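PDB 4XG1: diaminopimelate decarboxylase from Psychromonas ingrahamii, which probably catalyses the pyridoxal-phosphate-dependent decarboxylation of meso-diaminopimelate to L-lysine, the step that completes the diaminopimelate route of lysine biosynthesis. Local coordinates for residues B[275-278]-B[279-283]; B[35-38]-B[39-43]; B[68-71]-B[72-76]. One frame throughout, in Å; residues are numbered along the deposited sequence.

Interaction 1 of 3, residues B[275-278]-B[279-283]. With LLP ((2S)-2-amino-6-[[3-hydroxy-2-methyl-5-(phosphonooxymethyl)pyridin-4-yl]methylideneamino]hexanoic acid), chain T.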
loop_
_atom_site.group_PDB
_atom_site.type_symbol
_atom_site.label_atom_id
_atom_site.label_comp_id
_atom_site.label_asym_id
_atom_site.label_seq_id
_atom_site.Cartn_x
_atom_site.Cartn_y
_atom_site.Cartn_z
ATOM N N PRO B 275 -16.900 -11.362 9.194
ATOM C CA PRO B 275 -15.962 -10.565 9.948
ATOM C C PRO B 275 -14.489 -10.710 9.469
ATOM O O PRO B 275 -14.058 -11.796 9.113
ATOM C CB PRO B 275 -16.111 -11.129 11.366
ATOM C CG PRO B 275 -16.456 -12.552 11.139
ATOM C CD PRO B 275 -17.365 -12.525 9.963
ATOM N N GLY B 276 -13.719 -9.632 9.574
ATOM C CA GLY B 276 -12.272 -9.670 9.326
ATOM C C GLY B 276 -11.472 -9.149 10.495
ATOM O O GLY B 276 -10.871 -9.921 11.262
ATOM N N ARG B 277 -11.527 -7.834 10.665
ATOM C CA ARG B 277 -10.835 -7.164 11.762
ATOM C C ARG B 277 -11.075 -7.796 13.139
ATOM O O ARG B 277 -10.147 -8.003 13.897
ATOM C CB ARG B 277 -11.242 -5.702 11.792
ATOM C CG ARG B 277 -10.451 -4.842 12.746
ATOM C CD ARG B 277 -11.010 -3.430 12.908
ATOM N NE ARG B 277 -11.502 -2.821 11.699
ATOM C CZ ARG B 277 -10.808 -2.083 10.838
ATOM N NH1 ARG B 277 -9.524 -1.829 10.974
ATOM N NH2 ARG B 277 -11.440 -1.615 9.764
ATOM N N ALA B 278 -12.333 -8.094 13.457
ATOM C CA ALA B 278 -12.699 -8.573 14.788
ATOM C C ALA B 278 -12.038 -9.905 15.082
ATOM O O ALA B 278 -11.684 -10.202 16.227
ATOM C CB ALA B 278 -14.187 -8.705 14.901
ATOM N N ILE B 279 -11.790 -10.677 14.034
ATOM C CA ILE B 279 -11.038 -11.914 14.216
ATOM C C ILE B 279 -9.538 -11.702 14.292
ATOM O O ILE B 279 -8.881 -12.276 15.140
ATOM C CB ILE B 279 -11.386 -12.942 13.142
ATOM C CG1 ILE B 279 -12.824 -13.387 13.348
ATOM C CG2 ILE B 279 -10.446 -14.141 13.217
ATOM C CD1 ILE B 279 -13.347 -14.248 12.230
ATOM N N MET B 280 -8.972 -10.886 13.429
ATOM C CA MET B 280 -7.490 -10.866 13.276
ATOM C C MET B 280 -6.753 -9.717 13.910
ATOM O O MET B 280 -5.569 -9.857 14.205
ATOM C CB MET B 280 -7.129 -10.893 11.802
ATOM C CG MET B 280 -7.463 -12.195 11.112
ATOM S SD MET B 280 -6.569 -13.609 11.747
ATOM C CE MET B 280 -4.880 -13.015 11.870
ATOM N N ALA B 281 -7.408 -8.581 14.116
ATOM C CA ALA B 281 -6.662 -7.369 14.487
ATOM C C ALA B 281 -5.690 -7.608 15.619
ATOM O O ALA B 281 -4.484 -7.434 15.484
ATOM C CB ALA B 281 -7.589 -6.251 14.818
ATOM N N ASN B 282 -6.215 -8.070 16.738
ATOM C CA ASN B 282 -5.387 -8.248 17.932
ATOM C C ASN B 282 -4.819 -9.653 18.053
ATOM O O ASN B 282 -4.162 -9.962 19.049
ATOM C CB ASN B 282 -6.175 -7.852 19.164
ATOM C CG ASN B 282 -6.340 -6.348 19.270
ATOM O OD1 ASN B 282 -5.366 -5.601 19.166
ATOM N ND2 ASN B 282 -7.578 -5.890 19.466
ATOM N N ALA B 283 -5.008 -10.473 17.020
ATOM C CA ALA B 283 -4.288 -11.749 16.890
ATOM C C ALA B 283 -2.869 -11.618 16.315
ATOM O O ALA B 283 -2.200 -12.639 16.160
ATOM C CB ALA B 283 -5.066 -12.735 16.044
HETATM N N1 LLP T . -17.219 -7.715 3.849
HETATM C C2 LLP T . -17.064 -6.773 2.912
HETATM C "C2'" LLP T . -17.956 -6.790 1.697
HETATM C C3 LLP T . -15.999 -5.770 3.107
HETATM O O3 LLP T . -15.821 -4.779 2.204
HETATM C C4 LLP T . -15.174 -5.822 4.318
HETATM C "C4'" LLP T . -14.095 -4.831 4.624
HETATM C C5 LLP T . -15.445 -6.911 5.279
HETATM C C6 LLP T . -16.453 -7.812 4.970
HETATM C "C5'" LLP T . -14.657 -7.092 6.548
HETATM O OP4 LLP T . -14.742 -6.014 7.393
HETATM P P LLP T . -14.067 -5.972 8.845
HETATM O OP1 LLP T . -12.648 -6.463 8.603
HETATM O OP2 LLP T . -14.263 -4.542 9.402
HETATM O OP3 LLP T . -14.943 -6.810 9.797
HETATM N N LLP T . -7.975 -1.159 5.139
HETATM C CA LLP T . -8.967 -0.710 6.199
HETATM C CB LLP T . -10.070 -1.743 6.396
HETATM C CG LLP T . -11.359 -1.506 5.632
HETATM C CD LLP T . -11.837 -2.744 4.907
HETATM C CE LLP T . -13.248 -2.514 4.334
HETATM N NZ LLP T . -13.968 -3.671 3.763
HETATM C C LLP T . -8.242 -0.589 7.518
HETATM O O LLP T . -7.077 -0.927 7.639
HETATM O OXT LLP T . -8.785 -0.168 8.525
HETATM O O HOH W 1 -9.215 -8.706 16.978
#

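Interaction 2 of 3, residues B[35-38]-B[39-43]. With TME (propane), chain S.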
loop_
_atom_site.group_PDB
_atom_site.type_symbol
_atom_site.label_atom_id
_atom_site.label_comp_id
_atom_site.label_asym_id
_atom_site.label_seq_id
_atom_site.Cartn_x
_atom_site.Cartn_y
_atom_site.Cartn_z
ATOM N N ARG B 35 -1.846 -18.237 17.165
ATOM C CA ARG B 35 -2.836 -19.241 16.712
ATOM C C ARG B 35 -4.064 -19.303 17.630
ATOM O O ARG B 35 -5.198 -19.338 17.164
ATOM C CB ARG B 35 -2.244 -20.630 16.707
ATOM C CG ARG B 35 -3.338 -21.645 16.493
ATOM C CD ARG B 35 -2.824 -23.058 16.436
ATOM N NE ARG B 35 -3.882 -23.922 15.907
ATOM C CZ ARG B 35 -3.758 -25.231 15.704
ATOM N NH1 ARG B 35 -2.608 -25.852 15.985
ATOM N NH2 ARG B 35 -4.784 -25.918 15.220
ATOM N N ALA B 36 -3.804 -19.305 18.940
ATOM C CA ALA B 36 -4.859 -19.405 19.925
ATOM C C ALA B 36 -5.797 -18.201 19.824
ATOM O O ALA B 36 -7.013 -18.364 19.848
ATOM C CB ALA B 36 -4.268 -19.482 21.327
ATOM N N THR B 37 -5.246 -17.004 19.712
ATOM C CA THR B 37 -6.074 -15.826 19.597
ATOM C C THR B 37 -6.937 -15.869 18.356
ATOM O O THR B 37 -8.080 -15.483 18.396
ATOM C CB THR B 37 -5.235 -14.575 19.532
ATOM O OG1 THR B 37 -4.344 -14.544 20.659
ATOM C CG2 THR B 37 -6.126 -13.319 19.520
ATOM N N ILE B 38 -6.397 -16.359 17.241
ATOM C CA ILE B 38 -7.181 -16.434 16.005
ATOM C C ILE B 38 -8.367 -17.370 16.191
ATOM O O ILE B 38 -9.516 -17.070 15.809
ATOM C CB ILE B 38 -6.326 -16.936 14.817
ATOM C CG1 ILE B 38 -5.280 -15.886 14.461
ATOM C CG2 ILE B 38 -7.178 -17.225 13.607
ATOM C CD1 ILE B 38 -4.150 -16.411 13.624
ATOM N N GLU B 39 -8.071 -18.533 16.759
ATOM C CA GLU B 39 -9.078 -19.571 16.963
ATOM C C GLU B 39 -10.137 -19.099 17.963
ATOM O O GLU B 39 -11.313 -19.179 17.708
ATOM C CB GLU B 39 -8.382 -20.856 17.412
ATOM C CG GLU B 39 -7.670 -21.509 16.230
ATOM C CD GLU B 39 -6.937 -22.796 16.550
ATOM O OE1 GLU B 39 -6.604 -23.042 17.740
ATOM O OE2 GLU B 39 -6.662 -23.539 15.586
ATOM N N ARG B 40 -9.697 -18.562 19.071
ATOM C CA ARG B 40 -10.621 -18.065 20.060
ATOM C C ARG B 40 -11.562 -17.063 19.431
ATOM O O ARG B 40 -12.778 -17.138 19.646
ATOM C CB ARG B 40 -9.885 -17.425 21.199
ATOM C CG ARG B 40 -10.743 -17.151 22.394
ATOM C CD ARG B 40 -9.869 -16.575 23.485
ATOM N NE ARG B 40 -9.676 -15.144 23.303
ATOM C CZ ARG B 40 -8.756 -14.400 23.929
ATOM N NH1 ARG B 40 -7.875 -14.949 24.775
ATOM N NH2 ARG B 40 -8.718 -13.082 23.700
ATOM N N HIS B 41 -11.012 -16.138 18.639
ATOM C CA HIS B 41 -11.823 -15.059 18.065
ATOM C C HIS B 41 -12.807 -15.563 17.026
ATOM O O HIS B 41 -13.919 -15.073 16.962
ATOM C CB HIS B 41 -10.958 -13.938 17.505
ATOM C CG HIS B 41 -10.403 -13.022 18.552
ATOM N ND1 HIS B 41 -9.435 -12.091 18.271
ATOM C CD2 HIS B 41 -10.655 -12.908 19.881
ATOM C CE1 HIS B 41 -9.134 -11.418 19.373
ATOM N NE2 HIS B 41 -9.850 -11.906 20.372
ATOM N N TRP B 42 -12.437 -16.575 16.256
ATOM C CA TRP B 42 -13.366 -17.134 15.283
ATOM C C TRP B 42 -14.483 -17.872 16.014
ATOM O O TRP B 42 -15.636 -17.797 15.636
ATOM C CB TRP B 42 -12.661 -18.096 14.338
ATOM C CG TRP B 42 -13.555 -18.607 13.249
ATOM C CD1 TRP B 42 -13.719 -18.081 12.007
ATOM C CD2 TRP B 42 -14.404 -19.761 13.305
ATOM N NE1 TRP B 42 -14.607 -18.845 11.267
ATOM C CE2 TRP B 42 -15.039 -19.876 12.058
ATOM C CE3 TRP B 42 -14.682 -20.712 14.301
ATOM C CZ2 TRP B 42 -15.918 -20.888 11.782
ATOM C CZ3 TRP B 42 -15.556 -21.717 14.023
ATOM C CH2 TRP B 42 -16.153 -21.813 12.779
ATOM N N GLN B 43 -14.115 -18.630 17.048
ATOM C CA GLN B 43 -15.074 -19.407 17.846
ATOM C C GLN B 43 -16.052 -18.521 18.606
ATOM O O GLN B 43 -17.241 -18.797 18.600
ATOM C CB GLN B 43 -14.350 -20.351 18.811
ATOM C CG GLN B 43 -14.222 -21.743 18.220
ATOM C CD GLN B 43 -12.940 -22.429 18.605
ATOM O OE1 GLN B 43 -12.188 -21.941 19.475
ATOM N NE2 GLN B 43 -12.709 -23.603 18.019
HETATM C C1 TME S . -6.896 -22.422 20.974
HETATM C C2 TME S . -7.962 -21.305 21.100
HETATM C C3 TME S . -7.814 -20.386 22.322
#

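Interaction 3 of 3, residues B[68-71]-B[72-76]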
loop_
_atom_site.group_PDB
_atom_site.type_symbol
_atom_site.label_atom_id
_atom_site.label_comp_id
_atom_site.label_asym_id
_atom_site.label_seq_id
_atom_site.Cartn_x
_atom_site.Cartn_y
_atom_site.Cartn_z
ATOM N N VAL B 68 -2.979 -18.868 8.038
ATOM C CA VAL B 68 -4.100 -18.260 8.713
ATOM C C VAL B 68 -5.387 -18.788 8.126
ATOM O O VAL B 68 -6.321 -19.102 8.833
ATOM C CB VAL B 68 -4.045 -16.741 8.581
ATOM C CG1 VAL B 68 -5.353 -16.093 9.044
ATOM C CG2 VAL B 68 -2.895 -16.218 9.416
ATOM N N LEU B 69 -5.450 -18.857 6.825
ATOM C CA LEU B 69 -6.658 -19.287 6.181
ATOM C C LEU B 69 -6.897 -20.720 6.579
ATOM O O LEU B 69 -8.032 -21.150 6.749
ATOM C CB LEU B 69 -6.531 -19.194 4.659
ATOM C CG LEU B 69 -6.509 -17.764 4.143
ATOM C CD1 LEU B 69 -6.539 -17.730 2.618
ATOM C CD2 LEU B 69 -7.654 -16.930 4.729
ATOM N N ASN B 70 -5.809 -21.464 6.665
ATOM C CA ASN B 70 -5.884 -22.874 6.936
ATOM C C ASN B 70 -6.430 -23.119 8.312
ATOM O O ASN B 70 -7.229 -24.011 8.499
ATOM C CB ASN B 70 -4.505 -23.507 6.797
ATOM C CG ASN B 70 -4.522 -24.993 7.121
ATOM O OD1 ASN B 70 -4.083 -25.379 8.184
ATOM N ND2 ASN B 70 -5.068 -25.811 6.211
ATOM N N LEU B 71 -6.041 -22.302 9.274
ATOM C CA LEU B 71 -6.627 -22.415 10.595
ATOM C C LEU B 71 -8.146 -22.317 10.520
ATOM O O LEU B 71 -8.846 -23.121 11.135
ATOM C CB LEU B 71 -6.118 -21.337 11.524
ATOM C CG LEU B 71 -4.655 -21.419 11.923
ATOM C CD1 LEU B 71 -4.362 -20.320 12.947
ATOM C CD2 LEU B 71 -4.314 -22.783 12.498
ATOM N N MET B 72 -8.654 -21.345 9.777
ATOM C CA MET B 72 -10.076 -21.216 9.648
ATOM C C MET B 72 -10.650 -22.465 8.976
ATOM O O MET B 72 -11.711 -22.956 9.382
ATOM C CB MET B 72 -10.485 -20.030 8.774
ATOM C CG MET B 72 -9.906 -18.695 9.125
ATOM S SD MET B 72 -10.224 -18.094 10.772
ATOM C CE MET B 72 -9.076 -16.745 10.679
ATOM N N ALA B 73 -10.013 -22.906 7.898
ATOM C CA ALA B 73 -10.521 -24.013 7.098
ATOM C C ALA B 73 -10.683 -25.297 7.956
ATOM O O ALA B 73 -11.658 -26.027 7.813
ATOM C CB ALA B 73 -9.623 -24.280 5.926
ATOM N N ARG B 74 -9.762 -25.509 8.885
ATOM C CA ARG B 74 -9.818 -26.637 9.797
ATOM C C ARG B 74 -11.001 -26.563 10.741
ATOM O O ARG B 74 -11.603 -27.603 11.066
ATOM C CB ARG B 74 -8.538 -26.747 10.625
ATOM C CG ARG B 74 -7.387 -27.293 9.817
ATOM C CD ARG B 74 -6.076 -27.237 10.550
ATOM N NE ARG B 74 -6.177 -27.958 11.801
ATOM C CZ ARG B 74 -6.115 -29.287 11.890
ATOM N NH1 ARG B 74 -5.945 -30.068 10.796
ATOM N NH2 ARG B 74 -6.205 -29.836 13.092
ATOM N N MET B 75 -11.323 -25.361 11.201
ATOM C CA MET B 75 -12.460 -25.204 12.069
ATOM C C MET B 75 -13.770 -25.223 11.308
ATOM O O MET B 75 -14.819 -25.024 11.911
ATOM C CB MET B 75 -12.326 -23.941 12.876
ATOM C CG MET B 75 -11.160 -23.980 13.822
ATOM S SD MET B 75 -11.052 -22.483 14.815
ATOM C CE MET B 75 -10.969 -21.225 13.531
ATOM N N GLY B 76 -13.725 -25.431 10.001
ATOM C CA GLY B 76 -14.934 -25.508 9.184
ATOM C C GLY B 76 -15.495 -24.183 8.689
ATOM O O GLY B 76 -16.587 -24.157 8.063
#

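Interaction 1 of 3, residues B[275-278]-B[279-283]
R277 and A281 stand one turn apart at the short helix that opens at R277, which follows strand 270-273 of the TIM barrel and turns its N terminus to the phosphate of the bound lysine-pyridoxal phosphate adduct, LLP. A281 N closes the turn on R277 O at 2.8 Å, with an N-H...O angle of 164°. G276 is the N-cap, and its carbonyl oxygen receives M280 N in a sound bond and I279 N in a weak one. Its own N donates to LLP OP3 at 3.1 Å, while R277 N donates to OP1 at 2.7 Å, so successive amides hold two phosphate oxygens, and the helix start would probably help to balance their charge. A side chain on G276 would run into OP1. Along R277, CB lies 3.6 Å from OP1, and CG packs on A281 CB at 3.8 Å, because chi1 of -171° carries CG away from the backbone N. Farther out NE passes 4.0 Å from OP2. A bend at chi3 (-39°) then brings the guanidinium edge-on to the ligand carboxylate: NH1 donates to OXT at 3.1 Å and NH2 to the same oxygen at 3.3 Å, with OXT in the guanidinium plane. Y245 OH also bonds NH1 and S203 OG bonds NH2, fixing the rotation of the group; R313 NE and Y317 OH also bond the ligand. Cut back to alanine, this position would probably leave OXT without its two guanidinium donors, and the carboxylate freer to turn. P275 CG touches I279 CD1. Water 1 spans the last turn, donating to A278 O and accepting from N282 N.

Interaction 2 of 3, residues B[35-38]-B[39-43]
R35 and E39 pair across the first turn of helix 35-49, the helix that leads from strand 30-34 of the mixed sheet into strand 54-59 of the TIM barrel. E39 opens the second segment, with its N bonded to R35 O, and its extended side chain runs back along the helix to a salt bridge. R35 grips side-on, and both nitrogens meet one oxygen: NE lies 2.8 Å from OE2 and NH2 lies 3.1 Å from OE2. The guanidinium receives OE2 in its plane at the edge, yet the two flat groups are turned 61° apart. NE comes from above the carboxylate plane, whereas NH2 uses the syn lone pair. R35 NH1 has a second acid, D396, so the arginine bridges two acids. The other oxygen, E39 OE1, lies 3.3 Å from C1 of a bound propane. R40 follows, its N donating to A36 O at 2.8 Å and its CB resting 3.8 Å from propane C3; A36 CB touches the same molecule. Next comes H41, whose N bonds T37 O at 3.0 Å. T37 CG2 sits over the imidazole face, 3.9 Å from the ring centroid and 28° off the normal, a CH-pi contact between side chains that lie alongside each other. With chi1 at -54°, T37 has CG2 opposite the backbone N and OG1 beside it, where S34 and H3 bond the hydroxyl. H41 ND1 is bonded to I279 O of helix 277-280, which probably fixes the ring's rotation. The indole of W42 packs on M72 and I279, while I38, the residue it bonds through the backbone, lays its side chain on L71, M72 and M280. In that bond W42 N lies 3.0 Å from I38 O.

Interaction 3 of 3, residues B[68-71]-B[72-76]
A73 N donates to L69 O at 2.9 Å, the shortest sound polar bond in the last turns of helix 66-74, the helix of the beta-alpha-beta unit between barrel strands 54-59 and 78-81. R74 N follows with a bond of 3.0 Å to N70 O. The bonds flanking these two are weaker: M72 N lies 3.4 Å from V68 O, and M75 N lies 3.3 Å from L71 O. The helix then ends in a Schellman motif at G76, whose phi of 85° would press any side chain against the carbonyl oxygen of M75; G76 N bonds A73 O. Toward the second subunit, R74 brings CD to within 3.6 Å of N70 OD1, the two side chains crossing at an angle, with guanidinium and amide planes 33° apart. N70 ND2 is bonded to A93 O, which holds the amide in place, and I418 and I421 of the second subunit pack on N70 and R74 respectively. L69, M72 and A73 meet F79 of strand 78-81. M72 turns at chi2 (-58°) back along the helix, which sets its methyl beside V68, the two side chains running the same way. Their nearest atoms are M72 CE and V68 CG1, 4.1 Å apart.

How the interactions relate
From the N terminus the order is interaction 2, interaction 3, interaction 1. Each closes only local helical turns, and the three follow in series, so none nests in or crosses another. In space the three helices pack against one another. M72 CE of interaction 3 sits 3.5 Å from I38 CG2 of interaction 2 and 3.9 Å from I279 CG2 of interaction 1, so one methyl meets both other helices. W42 CH2 also reaches M75 O, joining helix 35-49 to the end of helix 66-74. A283 CB packs on I38 CG1 at 3.5 Å, which ties residues 279-283, on the chain that leaves the phosphate site, to helix 35-49.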